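Local coordinates for protein glutamate--LysW ligase ArgX (Sulfolobus tokodaii, PDB 3VPB) that probably uses ATP to join the amino group of glutamate to the gamma-carboxyl group of the C-terminal glutamate of the carrier protein LysW in arginine biosynthesis, at residues 7-12 / 53-58; 11-16 / 254-259; 122-127 / 138-143; 173-178 / 191-196. One frame throughout, in Å; residues are numbered along the deposited sequence.

Interaction 1: 7-12 / 53-58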
# COMPACT_ATOMS: atom_id res chain seq x y z
N VAL B 7 -10.48 13.79 19.37
CA VAL B 7 -10.07 14.44 18.12
C VAL B 7 -8.76 13.82 17.62
O VAL B 7 -8.07 13.14 18.38
CB VAL B 7 -9.86 15.97 18.34
CG1 VAL B 7 -11.14 16.62 18.94
CG2 VAL B 7 -8.62 16.26 19.23
N ASP B 8 -8.44 14.02 16.34
CA ASP B 8 -7.07 13.79 15.88
C ASP B 8 -6.51 15.04 15.21
O ASP B 8 -5.46 15.57 15.60
CB ASP B 8 -6.91 12.50 15.03
CG ASP B 8 -7.86 12.40 13.84
OD1 ASP B 8 -7.92 11.29 13.21
OD2 ASP B 8 -8.55 13.38 13.50
N ILE B 9 -7.22 15.51 14.19
CA ILE B 9 -6.92 16.80 13.60
C ILE B 9 -8.05 17.73 13.99
O ILE B 9 -9.22 17.39 13.83
CB ILE B 9 -6.80 16.73 12.05
CG1 ILE B 9 -5.48 16.07 11.61
CG2 ILE B 9 -6.85 18.15 11.46
CD1 ILE B 9 -5.36 14.58 11.87
N VAL B 10 -7.71 18.90 14.51
CA VAL B 10 -8.69 19.88 14.94
C VAL B 10 -9.03 20.83 13.79
O VAL B 10 -8.20 21.65 13.38
CB VAL B 10 -8.21 20.65 16.21
CG1 VAL B 10 -9.10 21.82 16.50
CG2 VAL B 10 -8.17 19.72 17.43
N ARG B 11 -10.22 20.64 13.20
CA ARG B 11 -10.73 21.52 12.15
C ARG B 11 -11.62 22.59 12.76
O ARG B 11 -11.90 22.57 13.98
CB ARG B 11 -11.58 20.75 11.12
CG ARG B 11 -10.97 19.53 10.50
CD ARG B 11 -12.03 18.62 9.94
NE ARG B 11 -12.66 17.81 10.99
CZ ARG B 11 -13.30 16.67 10.78
NH1 ARG B 11 -13.43 16.21 9.54
NH2 ARG B 11 -13.81 15.98 11.82
N GLN B 12 -12.15 23.47 11.91
CA GLN B 12 -13.10 24.48 12.37
C GLN B 12 -14.23 23.85 13.17
O GLN B 12 -14.65 24.39 14.19
CB GLN B 12 -13.67 25.28 11.19
CG GLN B 12 -13.08 26.68 11.05
CD GLN B 12 -13.38 27.57 12.25
OE1 GLN B 12 -12.47 27.94 12.99
NE2 GLN B 12 -14.66 27.89 12.47
N ARG B 53 -14.93 12.79 17.17
CA ARG B 53 -14.60 13.72 16.08
C ARG B 53 -13.33 13.45 15.24
O ARG B 53 -12.96 14.30 14.43
CB ARG B 53 -14.57 15.16 16.65
CG ARG B 53 -15.96 15.67 17.11
CD ARG B 53 -16.99 15.63 15.99
NE ARG B 53 -16.55 16.46 14.86
CZ ARG B 53 -17.31 16.70 13.80
NH1 ARG B 53 -16.86 17.48 12.82
NH2 ARG B 53 -18.53 16.18 13.73
N PRO B 54 -12.65 12.27 15.39
CA PRO B 54 -11.49 12.09 14.52
C PRO B 54 -11.85 12.11 13.03
O PRO B 54 -12.92 11.63 12.63
CB PRO B 54 -10.98 10.67 14.91
CG PRO B 54 -11.46 10.50 16.30
CD PRO B 54 -12.84 11.10 16.25
N VAL B 55 -10.91 12.63 12.23
CA VAL B 55 -11.03 12.70 10.77
C VAL B 55 -10.82 11.29 10.21
O VAL B 55 -11.40 10.91 9.18
CB VAL B 55 -9.98 13.66 10.15
CG1 VAL B 55 -10.19 13.86 8.63
CG2 VAL B 55 -9.97 15.02 10.88
N SER B 56 -9.98 10.50 10.88
CA SER B 56 -9.75 9.10 10.45
C SER B 56 -10.96 8.30 10.90
O SER B 56 -11.26 8.29 12.08
CB SER B 56 -8.51 8.53 11.13
OG SER B 56 -8.51 7.11 11.05
N MET B 57 -11.64 7.64 9.97
CA MET B 57 -12.79 6.81 10.33
C MET B 57 -12.39 5.65 11.27
O MET B 57 -13.11 5.34 12.21
CB MET B 57 -13.50 6.26 9.10
CG MET B 57 -14.76 5.46 9.45
SD MET B 57 -14.38 3.71 9.66
CE MET B 57 -14.48 3.30 7.91
N TYR B 58 -11.23 5.05 11.05
CA TYR B 58 -10.79 3.97 11.95
C TYR B 58 -10.53 4.48 13.37
O TYR B 58 -10.89 3.81 14.35
CB TYR B 58 -9.58 3.22 11.40
CG TYR B 58 -9.89 2.41 10.15
CD1 TYR B 58 -10.87 1.41 10.16
CD2 TYR B 58 -9.19 2.63 8.97
CE1 TYR B 58 -11.16 0.68 9.00
CE2 TYR B 58 -9.47 1.89 7.82
CZ TYR B 58 -10.44 0.92 7.84
OH TYR B 58 -10.68 0.21 6.69
O HOH W 1 -10.59 15.54 14.96
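Asp8 OD2 takes two backbone N-H groups at once, Val55 N at 2.8 Å across the contact and Ile9 N at 2.6 Å from its own loop. The two donors reach the oxygen from opposite faces of the carboxylate plane, Val55 N on the syn side and Ile9 N on the anti side. Asp8 OD1 uses its syn lone pair for Ser56 N (3.2 Å), so the carboxylate spans consecutive amides of 53-58. This joins two loops of the preATP-grasp domain, whose parallel sheet is Rossmann-like: one follows strand 2-7, the other leads into helix 57-69. An aspartate suits the place because its short side chain offers two oxygens to backbone donors, and Arg59 adds a salt bridge to OD1. CG sits between the backbone N and carbonyl carbon (chi1 54°), which brings it back over its own backbone. An alanine here would probably leave the amides of Ile9, Val55 and Ser56 without their acceptor and Arg59 without this counter-charge, letting the two loops shift apart. A water bridges the same loops, accepting from Asp8 N and lying 2.7 Å from Arg53 O.

Val55 is the apolar centre, its CG2 touching CB of Ile9. Val55 also packs on Trp54 of the LysW chain, whose Asp53 bonds Ser56 OG. Arg11 and Arg53 cross at about a right angle with Arg11 NH2 and Arg53 NH1 3.5 Å apart, a like-charge approach that Glu14, salt-bridged to both, probably offsets. Over the centre of the Arg11 guanidinium, 3.7 Å above its plane, lies Val55 CG2.

Interaction 2: 11-16 / 254-259. With GLU (glutamic acid), chain M.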
# COMPACT_ATOMS: atom_id res chain seq x y z
N ARG B 11 -10.22 20.64 13.20
CA ARG B 11 -10.73 21.52 12.15
C ARG B 11 -11.62 22.59 12.76
O ARG B 11 -11.90 22.57 13.98
CB ARG B 11 -11.58 20.75 11.12
CG ARG B 11 -10.97 19.53 10.50
CD ARG B 11 -12.03 18.62 9.94
NE ARG B 11 -12.66 17.81 10.99
CZ ARG B 11 -13.30 16.67 10.78
NH1 ARG B 11 -13.43 16.21 9.54
NH2 ARG B 11 -13.81 15.98 11.82
N GLN B 12 -12.15 23.47 11.91
CA GLN B 12 -13.10 24.48 12.37
C GLN B 12 -14.23 23.85 13.17
O GLN B 12 -14.65 24.39 14.19
CB GLN B 12 -13.67 25.28 11.19
CG GLN B 12 -13.08 26.68 11.05
CD GLN B 12 -13.38 27.57 12.25
OE1 GLN B 12 -12.47 27.94 12.99
NE2 GLN B 12 -14.66 27.89 12.47
N GLU B 13 -14.70 22.70 12.70
CA GLU B 13 -15.82 22.02 13.33
C GLU B 13 -15.50 21.67 14.79
O GLU B 13 -16.32 21.87 15.68
CB GLU B 13 -16.18 20.75 12.56
CG GLU B 13 -17.01 20.97 11.27
CD GLU B 13 -16.19 21.33 10.04
OE1 GLU B 13 -16.80 21.42 8.95
OE2 GLU B 13 -14.96 21.53 10.14
N GLU B 14 -14.31 21.12 15.02
CA GLU B 14 -13.92 20.77 16.38
C GLU B 14 -13.76 22.00 17.27
O GLU B 14 -14.15 21.97 18.45
CB GLU B 14 -12.65 19.92 16.39
CG GLU B 14 -12.90 18.48 15.90
CD GLU B 14 -13.20 18.40 14.39
OE1 GLU B 14 -12.47 19.02 13.58
OE2 GLU B 14 -14.16 17.70 14.01
N LYS B 15 -13.23 23.07 16.71
CA LYS B 15 -13.07 24.33 17.45
C LYS B 15 -14.41 24.88 17.87
O LYS B 15 -14.59 25.32 19.03
CB LYS B 15 -12.31 25.35 16.61
CG LYS B 15 -10.86 24.99 16.46
CD LYS B 15 -10.13 26.03 15.59
CE LYS B 15 -10.61 25.98 14.17
NZ LYS B 15 -10.44 27.31 13.52
N LEU B 16 -15.36 24.84 16.94
CA LEU B 16 -16.72 25.32 17.19
C LEU B 16 -17.42 24.46 18.26
O LEU B 16 -18.18 25.00 19.08
CB LEU B 16 -17.55 25.37 15.90
CG LEU B 16 -17.19 26.43 14.84
CD1 LEU B 16 -18.03 26.22 13.60
CD2 LEU B 16 -17.37 27.88 15.36
N VAL B 254 -19.13 11.25 11.09
CA VAL B 254 -18.41 12.38 11.69
C VAL B 254 -18.62 13.60 10.81
O VAL B 254 -17.72 14.01 10.04
CB VAL B 254 -16.90 12.11 11.91
CG1 VAL B 254 -16.25 13.27 12.70
CG2 VAL B 254 -16.66 10.79 12.70
N PRO B 255 -19.81 14.19 10.89
CA PRO B 255 -20.14 15.16 9.84
C PRO B 255 -19.37 16.46 9.91
O PRO B 255 -19.06 16.96 10.99
CB PRO B 255 -21.65 15.40 10.01
CG PRO B 255 -22.01 14.84 11.33
CD PRO B 255 -20.92 13.94 11.83
N GLU B 256 -19.00 16.98 8.75
CA GLU B 256 -18.46 18.32 8.67
C GLU B 256 -19.67 19.22 8.40
O GLU B 256 -20.73 18.73 7.98
CB GLU B 256 -17.40 18.43 7.59
CG GLU B 256 -16.02 17.80 7.96
CD GLU B 256 -15.12 17.68 6.73
OE1 GLU B 256 -13.88 17.80 6.88
OE2 GLU B 256 -15.65 17.47 5.61
N PHE B 257 -19.55 20.51 8.70
CA PHE B 257 -20.71 21.41 8.62
C PHE B 257 -20.39 22.86 8.31
O PHE B 257 -21.26 23.71 8.48
CB PHE B 257 -21.64 21.29 9.86
CG PHE B 257 -20.93 21.34 11.19
CD1 PHE B 257 -20.63 22.57 11.82
CD2 PHE B 257 -20.61 20.14 11.86
CE1 PHE B 257 -20.00 22.59 13.07
CE2 PHE B 257 -19.94 20.15 13.09
CZ PHE B 257 -19.65 21.38 13.71
N LYS B 258 -19.19 23.15 7.79
CA LYS B 258 -18.89 24.55 7.39
C LYS B 258 -19.78 25.04 6.25
O LYS B 258 -20.21 26.20 6.25
CB LYS B 258 -17.42 24.72 6.98
CG LYS B 258 -16.49 24.95 8.15
CD LYS B 258 -15.14 25.44 7.66
CE LYS B 258 -14.34 24.30 7.07
NZ LYS B 258 -13.45 24.78 5.99
N GLY B 259 -20.03 24.17 5.28
CA GLY B 259 -20.95 24.46 4.17
C GLY B 259 -22.37 24.60 4.65
O GLY B 259 -23.10 25.53 4.25
N GLU M . -17.69 16.56 3.78
CA GLU M . -18.74 17.47 3.24
C GLU M . -18.35 17.91 1.84
O GLU M . -19.26 18.19 1.03
CB GLU M . -18.91 18.71 4.13
CG GLU M . -20.11 19.57 3.77
CD GLU M . -20.27 20.79 4.68
OE1 GLU M . -19.25 21.41 5.05
OE2 GLU M . -21.45 21.12 4.99
OXT GLU M . -17.15 18.01 1.50
O HOH W 2 -15.09 14.04 9.78
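Glu13 OE1 receives two successive backbone amides of 254-259, Phe257 N at 2.9 Å on its anti lone pair and Lys258 N at 3.2 Å from above the carboxylate plane. Beside it, Arg11 NH1 forms a salt bridge to Glu256 OE1 (3.1 Å), bent at 135° and met from above the carboxylate plane, with the two side chains crossing at about a right angle. Arg11 is held by Glu14, gripped side-on: Arg11 NE bonds Glu14 OE1 in the guanidinium plane (2.9 Å) and NH2 reaches OE2. A water links Arg11 NH1 to Val254 O. An arginine can serve all these partners because its nitrogens fan out around one flat group; a leucine in its place would probably leave Glu256 OE1 without its counter-charge and Glu14 with one fewer, weakening the link between the two segments.

The contact joins the start of helix 12-23, in the preATP-grasp domain, to the substrate-binding segment 254-259 of the ATP-grasp domain. Glu256 OE2 accepts from the amino nitrogen N of the bound glutamate (2.9 Å). It also accepts from Trp133 NE1. Gly259 N bonds the ligand's OE1; a side chain at Gly259, part of the GF motif thought to set substrate specificity, would run into the ligand's OE2.

Packing adds to the polar bonds. Glu13 CG lies over the centre of the Phe257 ring, 3.5 Å from the centroid, in a CH-pi contact. Leu16 CD1 touches Phe257 CE1, and Gln12 CB meets Lys258 CD at 3.8 Å.

Interaction 3: 122-127 / 138-143. With ADP (adenosine-5'-diphosphate), chain L.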
# COMPACT_ATOMS: atom_id res chain seq x y z
N PHE B 122 -23.24 1.53 -19.78
CA PHE B 122 -22.73 2.86 -19.42
C PHE B 122 -23.77 3.98 -19.63
O PHE B 122 -24.69 3.81 -20.44
CB PHE B 122 -21.43 3.09 -20.21
CG PHE B 122 -20.43 1.99 -20.01
CD1 PHE B 122 -19.80 1.82 -18.77
CD2 PHE B 122 -20.16 1.09 -21.02
CE1 PHE B 122 -18.89 0.78 -18.57
CE2 PHE B 122 -19.26 0.05 -20.83
CZ PHE B 122 -18.61 -0.09 -19.60
N PRO B 123 -23.64 5.12 -18.92
CA PRO B 123 -22.58 5.43 -17.95
C PRO B 123 -22.96 4.89 -16.59
O PRO B 123 -24.15 4.61 -16.33
CB PRO B 123 -22.58 6.96 -17.89
CG PRO B 123 -24.04 7.29 -18.11
CD PRO B 123 -24.46 6.32 -19.20
N LEU B 124 -21.97 4.78 -15.72
CA LEU B 124 -22.20 4.34 -14.35
C LEU B 124 -21.23 5.04 -13.41
O LEU B 124 -20.22 5.61 -13.83
CB LEU B 124 -22.06 2.81 -14.23
CG LEU B 124 -20.81 2.12 -14.73
CD1 LEU B 124 -19.75 2.09 -13.61
CD2 LEU B 124 -21.21 0.68 -15.16
N ILE B 125 -21.53 4.97 -12.12
CA ILE B 125 -20.59 5.38 -11.07
C ILE B 125 -20.01 4.13 -10.40
O ILE B 125 -20.71 3.20 -10.13
CB ILE B 125 -21.31 6.29 -10.03
CG1 ILE B 125 -21.61 7.64 -10.69
CG2 ILE B 125 -20.53 6.41 -8.67
CD1 ILE B 125 -20.46 8.69 -10.61
N ASP B 126 -18.70 4.11 -10.21
CA ASP B 126 -18.05 3.01 -9.47
C ASP B 126 -17.30 3.67 -8.32
O ASP B 126 -16.40 4.49 -8.53
CB ASP B 126 -17.10 2.24 -10.39
CG ASP B 126 -16.41 1.07 -9.70
OD1 ASP B 126 -16.28 1.10 -8.46
OD2 ASP B 126 -15.93 0.15 -10.41
N LYS B 127 -17.68 3.35 -7.09
CA LYS B 127 -16.98 3.91 -5.94
C LYS B 127 -16.76 2.82 -4.90
O LYS B 127 -17.49 1.82 -4.87
CB LYS B 127 -17.74 5.11 -5.36
CG LYS B 127 -19.13 4.73 -4.80
CD LYS B 127 -20.02 5.97 -4.65
CE LYS B 127 -21.40 5.56 -4.14
NZ LYS B 127 -22.35 6.75 -4.23
N SER B 138 -15.80 7.33 -9.14
CA SER B 138 -15.38 7.39 -10.54
C SER B 138 -16.58 7.31 -11.45
O SER B 138 -17.46 6.47 -11.26
CB SER B 138 -14.47 6.23 -10.85
OG SER B 138 -13.28 6.32 -10.11
N LEU B 139 -16.59 8.20 -12.44
CA LEU B 139 -17.60 8.20 -13.49
C LEU B 139 -17.07 7.31 -14.62
O LEU B 139 -15.95 7.56 -15.14
CB LEU B 139 -17.89 9.66 -13.95
CG LEU B 139 -19.02 9.96 -14.96
CD1 LEU B 139 -20.34 9.32 -14.53
CD2 LEU B 139 -19.21 11.46 -15.24
N ILE B 140 -17.81 6.26 -14.96
CA ILE B 140 -17.38 5.30 -15.98
C ILE B 140 -18.34 5.32 -17.17
O ILE B 140 -19.52 4.97 -17.06
CB ILE B 140 -17.20 3.89 -15.43
CG1 ILE B 140 -16.16 3.92 -14.28
CG2 ILE B 140 -16.71 2.92 -16.55
CD1 ILE B 140 -15.99 2.65 -13.57
N ARG B 141 -17.81 5.75 -18.30
CA ARG B 141 -18.68 6.08 -19.44
C ARG B 141 -18.46 5.17 -20.63
O ARG B 141 -19.22 5.22 -21.59
CB ARG B 141 -18.53 7.55 -19.79
CG ARG B 141 -19.04 8.45 -18.67
CD ARG B 141 -18.41 9.76 -18.71
NE ARG B 141 -16.96 9.74 -18.47
CZ ARG B 141 -16.21 10.83 -18.55
NH1 ARG B 141 -16.79 12.00 -18.86
NH2 ARG B 141 -14.91 10.77 -18.33
N ASP B 142 -17.42 4.34 -20.57
CA ASP B 142 -17.13 3.36 -21.62
C ASP B 142 -16.20 2.27 -21.08
O ASP B 142 -15.72 2.38 -19.95
CB ASP B 142 -16.59 4.00 -22.91
CG ASP B 142 -15.23 4.67 -22.73
OD1 ASP B 142 -14.35 4.17 -22.03
OD2 ASP B 142 -15.03 5.73 -23.36
N VAL B 143 -15.96 1.24 -21.90
CA VAL B 143 -15.18 0.08 -21.45
C VAL B 143 -13.69 0.39 -21.21
O VAL B 143 -13.05 -0.27 -20.40
CB VAL B 143 -15.25 -1.12 -22.43
CG1 VAL B 143 -15.03 -2.41 -21.67
CG2 VAL B 143 -16.58 -1.15 -23.17
PB ADP L . -18.26 10.46 -0.46
O1B ADP L . -18.45 9.71 0.80
O2B ADP L . -18.79 11.88 -0.48
O3B ADP L . -16.89 10.37 -1.07
PA ADP L . -20.50 10.03 -2.26
O1A ADP L . -21.12 8.68 -2.64
O2A ADP L . -21.24 11.07 -1.46
O3A ADP L . -19.11 9.63 -1.55
O5' ADP L . -20.03 10.68 -3.65
C5' ADP L . -19.42 11.97 -3.75
C4' ADP L . -20.10 12.78 -4.84
O4' ADP L . -20.09 12.01 -6.05
C3' ADP L . -21.58 13.00 -4.51
O3' ADP L . -21.76 14.22 -3.78
C2' ADP L . -22.22 13.09 -5.88
O2' ADP L . -22.05 14.40 -6.43
C1' ADP L . -21.37 12.14 -6.68
N9 ADP L . -21.99 10.80 -6.75
C8 ADP L . -21.70 9.71 -6.00
N7 ADP L . -22.46 8.68 -6.41
C5 ADP L . -23.24 9.12 -7.42
C6 ADP L . -24.29 8.55 -8.27
N6 ADP L . -24.62 7.25 -8.14
N1 ADP L . -24.83 9.34 -9.25
C2 ADP L . -24.49 10.63 -9.40
N3 ADP L . -23.55 11.21 -8.62
C4 ADP L . -22.93 10.51 -7.63
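Leu124 and Ile140 form a hydrogen-bonded pair in an antiparallel hairpin of the ATP-grasp domain, strand 124-127 with strand 138-140. The straighter of their two bonds runs from Ile140 N to Leu124 O (2.7 Å, 170°). Asp126 and Ser138 form the next such pair, and Ile125 and Leu139 make the non-hydrogen-bonded pair between them.

Apolar contacts form on both faces. On one, Leu124 CD1 rests on Ile140 CB (3.6 Å), and Ile140 CD1 touches Asp126 CB at 3.4 Å. Phe122, beyond the strand end and before a cis peptide to Pro123, presents CE1 to Ile140 CG2 and CE2 to Val143 CG2, while Asp142 C lies over its ring face, offset toward the rim. On the opposite face, Ile125 CD1 meets Leu139 CD1.

The polar ends are satisfied by partners beyond the hairpin. Asp126 binds Tyr117, His164 and Arg153, and Ser138 OG reaches Thr148 of the third subunit.

Ligand contacts belong to the 122-127 side. Ile125 CG1 lies 3.7 Å from ADP C6, a branched apolar chain suited to a flat base. Extended beyond CG, Lys127 carries NZ, also bonded to Asn249 and Gln167, to ADP N7 (2.9 Å) and O1A (2.8 Å). One ammonium thus joins adenine to alpha-phosphate, where its positive charge would probably offset phosphate charge.

Interaction 4: 173-178 / 191-196. With GLU (glutamic acid), chain M; ADP (adenosine-5'-diphosphate), chain L; SO4 (sulfate ion), chain P.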
# COMPACT_ATOMS: atom_id res chain seq x y z
N LYS B 173 -29.53 17.98 -12.04
CA LYS B 173 -29.73 19.33 -11.48
C LYS B 173 -28.47 20.13 -11.19
O LYS B 173 -28.54 21.35 -10.96
CB LYS B 173 -30.61 19.25 -10.22
CG LYS B 173 -32.04 18.83 -10.53
CD LYS B 173 -32.81 18.83 -9.27
CE LYS B 173 -34.28 18.62 -9.50
NZ LYS B 173 -34.93 19.09 -8.26
N GLY B 174 -27.31 19.45 -11.19
CA GLY B 174 -26.05 20.10 -10.97
C GLY B 174 -25.75 20.29 -9.49
O GLY B 174 -25.06 21.23 -9.11
N ARG B 175 -26.29 19.41 -8.66
CA ARG B 175 -26.10 19.53 -7.21
C ARG B 175 -26.46 18.21 -6.55
O ARG B 175 -27.08 17.36 -7.16
CB ARG B 175 -27.02 20.61 -6.62
CG ARG B 175 -28.47 20.11 -6.63
CD ARG B 175 -29.45 21.19 -6.50
NE ARG B 175 -30.81 20.65 -6.25
CZ ARG B 175 -31.84 21.42 -5.96
NH1 ARG B 175 -31.65 22.73 -5.86
NH2 ARG B 175 -33.06 20.90 -5.75
N ASP B 176 -26.08 18.06 -5.29
CA ASP B 176 -26.77 17.08 -4.46
C ASP B 176 -27.28 17.77 -3.19
O ASP B 176 -27.08 18.97 -3.01
CB ASP B 176 -25.94 15.81 -4.24
CG ASP B 176 -24.78 15.99 -3.28
OD1 ASP B 176 -24.15 14.96 -2.97
OD2 ASP B 176 -24.52 17.14 -2.82
N ILE B 177 -28.01 17.03 -2.37
CA ILE B 177 -28.57 17.61 -1.17
C ILE B 177 -27.87 17.01 0.05
O ILE B 177 -27.66 15.81 0.12
CB ILE B 177 -30.07 17.38 -1.12
CG1 ILE B 177 -30.74 18.09 -2.32
CG2 ILE B 177 -30.67 17.88 0.20
CD1 ILE B 177 -32.23 17.64 -2.53
N ARG B 178 -27.48 17.88 0.97
CA ARG B 178 -26.86 17.46 2.21
C ARG B 178 -27.78 17.91 3.35
O ARG B 178 -28.12 19.09 3.44
CB ARG B 178 -25.47 18.11 2.30
CG ARG B 178 -24.85 18.18 3.69
CD ARG B 178 -24.81 16.82 4.38
NE ARG B 178 -23.87 15.88 3.81
CZ ARG B 178 -22.56 15.87 4.08
NH1 ARG B 178 -22.02 16.77 4.90
NH2 ARG B 178 -21.77 14.95 3.53
N ALA B 191 -28.16 22.63 -0.54
CA ALA B 191 -27.67 22.10 -1.80
C ALA B 191 -26.17 22.36 -1.94
O ALA B 191 -25.71 23.46 -1.70
CB ALA B 191 -28.41 22.79 -2.97
N ARG B 192 -25.43 21.33 -2.36
CA ARG B 192 -24.02 21.49 -2.74
C ARG B 192 -23.97 21.51 -4.25
O ARG B 192 -24.23 20.47 -4.89
CB ARG B 192 -23.20 20.31 -2.21
CG ARG B 192 -23.09 20.25 -0.71
CD ARG B 192 -22.28 19.05 -0.26
NE ARG B 192 -22.99 17.80 -0.56
CZ ARG B 192 -22.64 16.60 -0.08
NH1 ARG B 192 -23.36 15.53 -0.40
NH2 ARG B 192 -21.59 16.47 0.74
N ASN B 193 -23.64 22.67 -4.82
CA ASN B 193 -23.65 22.84 -6.28
C ASN B 193 -22.32 22.49 -6.88
O ASN B 193 -21.29 22.98 -6.44
CB ASN B 193 -24.06 24.27 -6.65
CG ASN B 193 -25.48 24.58 -6.20
OD1 ASN B 193 -26.44 24.20 -6.86
ND2 ASN B 193 -25.60 25.22 -5.03
N ILE B 194 -22.36 21.62 -7.90
CA ILE B 194 -21.17 21.10 -8.58
C ILE B 194 -20.41 22.21 -9.34
O ILE B 194 -21.01 22.93 -10.14
CB ILE B 194 -21.55 19.91 -9.53
CG1 ILE B 194 -22.20 18.80 -8.69
CG2 ILE B 194 -20.33 19.43 -10.29
CD1 ILE B 194 -23.06 17.76 -9.46
N PRO B 195 -19.10 22.33 -9.09
CA PRO B 195 -18.34 23.39 -9.75
C PRO B 195 -17.92 22.97 -11.17
O PRO B 195 -17.99 21.78 -11.50
CB PRO B 195 -17.12 23.57 -8.83
CG PRO B 195 -16.87 22.16 -8.30
CD PRO B 195 -18.28 21.60 -8.10
N PRO B 196 -17.52 23.93 -12.01
CA PRO B 196 -16.94 23.60 -13.32
C PRO B 196 -15.82 22.57 -13.20
O PRO B 196 -15.04 22.62 -12.24
CB PRO B 196 -16.36 24.94 -13.79
CG PRO B 196 -17.21 25.94 -13.15
CD PRO B 196 -17.69 25.39 -11.84
N GLU M . -17.69 16.56 3.78
CA GLU M . -18.74 17.47 3.24
C GLU M . -18.35 17.91 1.84
O GLU M . -19.26 18.19 1.03
CB GLU M . -18.91 18.71 4.13
CG GLU M . -20.11 19.57 3.77
CD GLU M . -20.27 20.79 4.68
OE1 GLU M . -19.25 21.41 5.05
OE2 GLU M . -21.45 21.12 4.99
OXT GLU M . -17.15 18.01 1.50
PB ADP L . -18.26 10.46 -0.46
O1B ADP L . -18.45 9.71 0.80
O2B ADP L . -18.79 11.88 -0.48
O3B ADP L . -16.89 10.37 -1.07
PA ADP L . -20.50 10.03 -2.26
O1A ADP L . -21.12 8.68 -2.64
O2A ADP L . -21.24 11.07 -1.46
O3A ADP L . -19.11 9.63 -1.55
O5' ADP L . -20.03 10.68 -3.65
C5' ADP L . -19.42 11.97 -3.75
C4' ADP L . -20.10 12.78 -4.84
O4' ADP L . -20.09 12.01 -6.05
C3' ADP L . -21.58 13.00 -4.51
O3' ADP L . -21.76 14.22 -3.78
C2' ADP L . -22.22 13.09 -5.88
O2' ADP L . -22.05 14.40 -6.43
C1' ADP L . -21.37 12.14 -6.68
N9 ADP L . -21.99 10.80 -6.75
C8 ADP L . -21.70 9.71 -6.00
N7 ADP L . -22.46 8.68 -6.41
C5 ADP L . -23.24 9.12 -7.42
C6 ADP L . -24.29 8.55 -8.27
N6 ADP L . -24.62 7.25 -8.14
N1 ADP L . -24.83 9.34 -9.25
C2 ADP L . -24.49 10.63 -9.40
N3 ADP L . -23.55 11.21 -8.62
C4 ADP L . -22.93 10.51 -7.63
S SO4 P . -18.79 13.53 2.38
O1 SO4 P . -18.26 12.18 2.58
O2 SO4 P . -17.71 14.38 1.92
O3 SO4 P . -19.95 13.60 1.46
O4 SO4 P . -19.19 14.07 3.69
O HOH W 3 -27.13 23.57 -9.57
O HOH W 4 -23.64 22.81 -10.90
O HOH W 5 -29.05 24.44 -6.32
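Arg192 and Asp176 meet in a two-pronged salt bridge: Arg192 NE bonds Asp176 OD2 at 2.8 Å on its syn lone pair, and NH1 makes a weak, bent bond to OD1 (2.7 Å, 123°). Carboxylate and guanidinium lie 18° from coplanar. Asp176 OD1 also accepts from ADP O3' (2.6 Å), while Arg192 NH2 donates to the alpha-carboxylate oxygen O of the bound glutamate at 2.9 Å. Arginine suits the place because NE and NH1 hold Asp176, which accepts from the ribose, and this leaves NH2 for the glutamate.

Arg192 NH2 lies over one face of the Arg178 guanidinium, 3.1 Å above its plane and offset toward the rim, with Arg178 NH2 and Arg192 NH2 3.2 Å apart. Asp237, bonded to both arginines, probably offsets this like-charge approach. A sulfate, probably from the crystallisation liquor, bonds Arg178 NH2 (2.7 Å), and Arg178 bridges to Glu56 of the LysW chain.

Behind this shell, Asp176 and Arg192 form an antiparallel hydrogen-bonded pair, each backbone N donating to the other's O. Ile194 N reaches Gly174 O at 3.0 Å.

This ATP-grasp hairpin, 175-182 with 185-193, lines the nucleotide and glutamate pockets and lies between strands 233-241 and 208-211.

Overall arrangement
Interactions 1 and 2 share Arg11 and stand 10 Å apart between centres. Arg53 of the first bonds Glu14 (NE to OE2, 2.8 Å) within the preATP-grasp domain, and a probable hydrogen bond from Arg53 NH2 to Pro255 O (2.9 Å) ties it to the substrate-binding segment 254-259. Interaction 4 lies 20 Å from interaction 2 between centres, yet both hold the bound glutamate, and they touch at Glu256 O and Arg178 NH1 (3.9 Å). Interactions 3 and 4, centres 19 Å apart and nearest atoms about 8 Å apart, meet through ADP, one at the base and alpha-phosphate, the other at the ribose. Interaction 1 packs against LysW, which also reaches interactions 2 and 4.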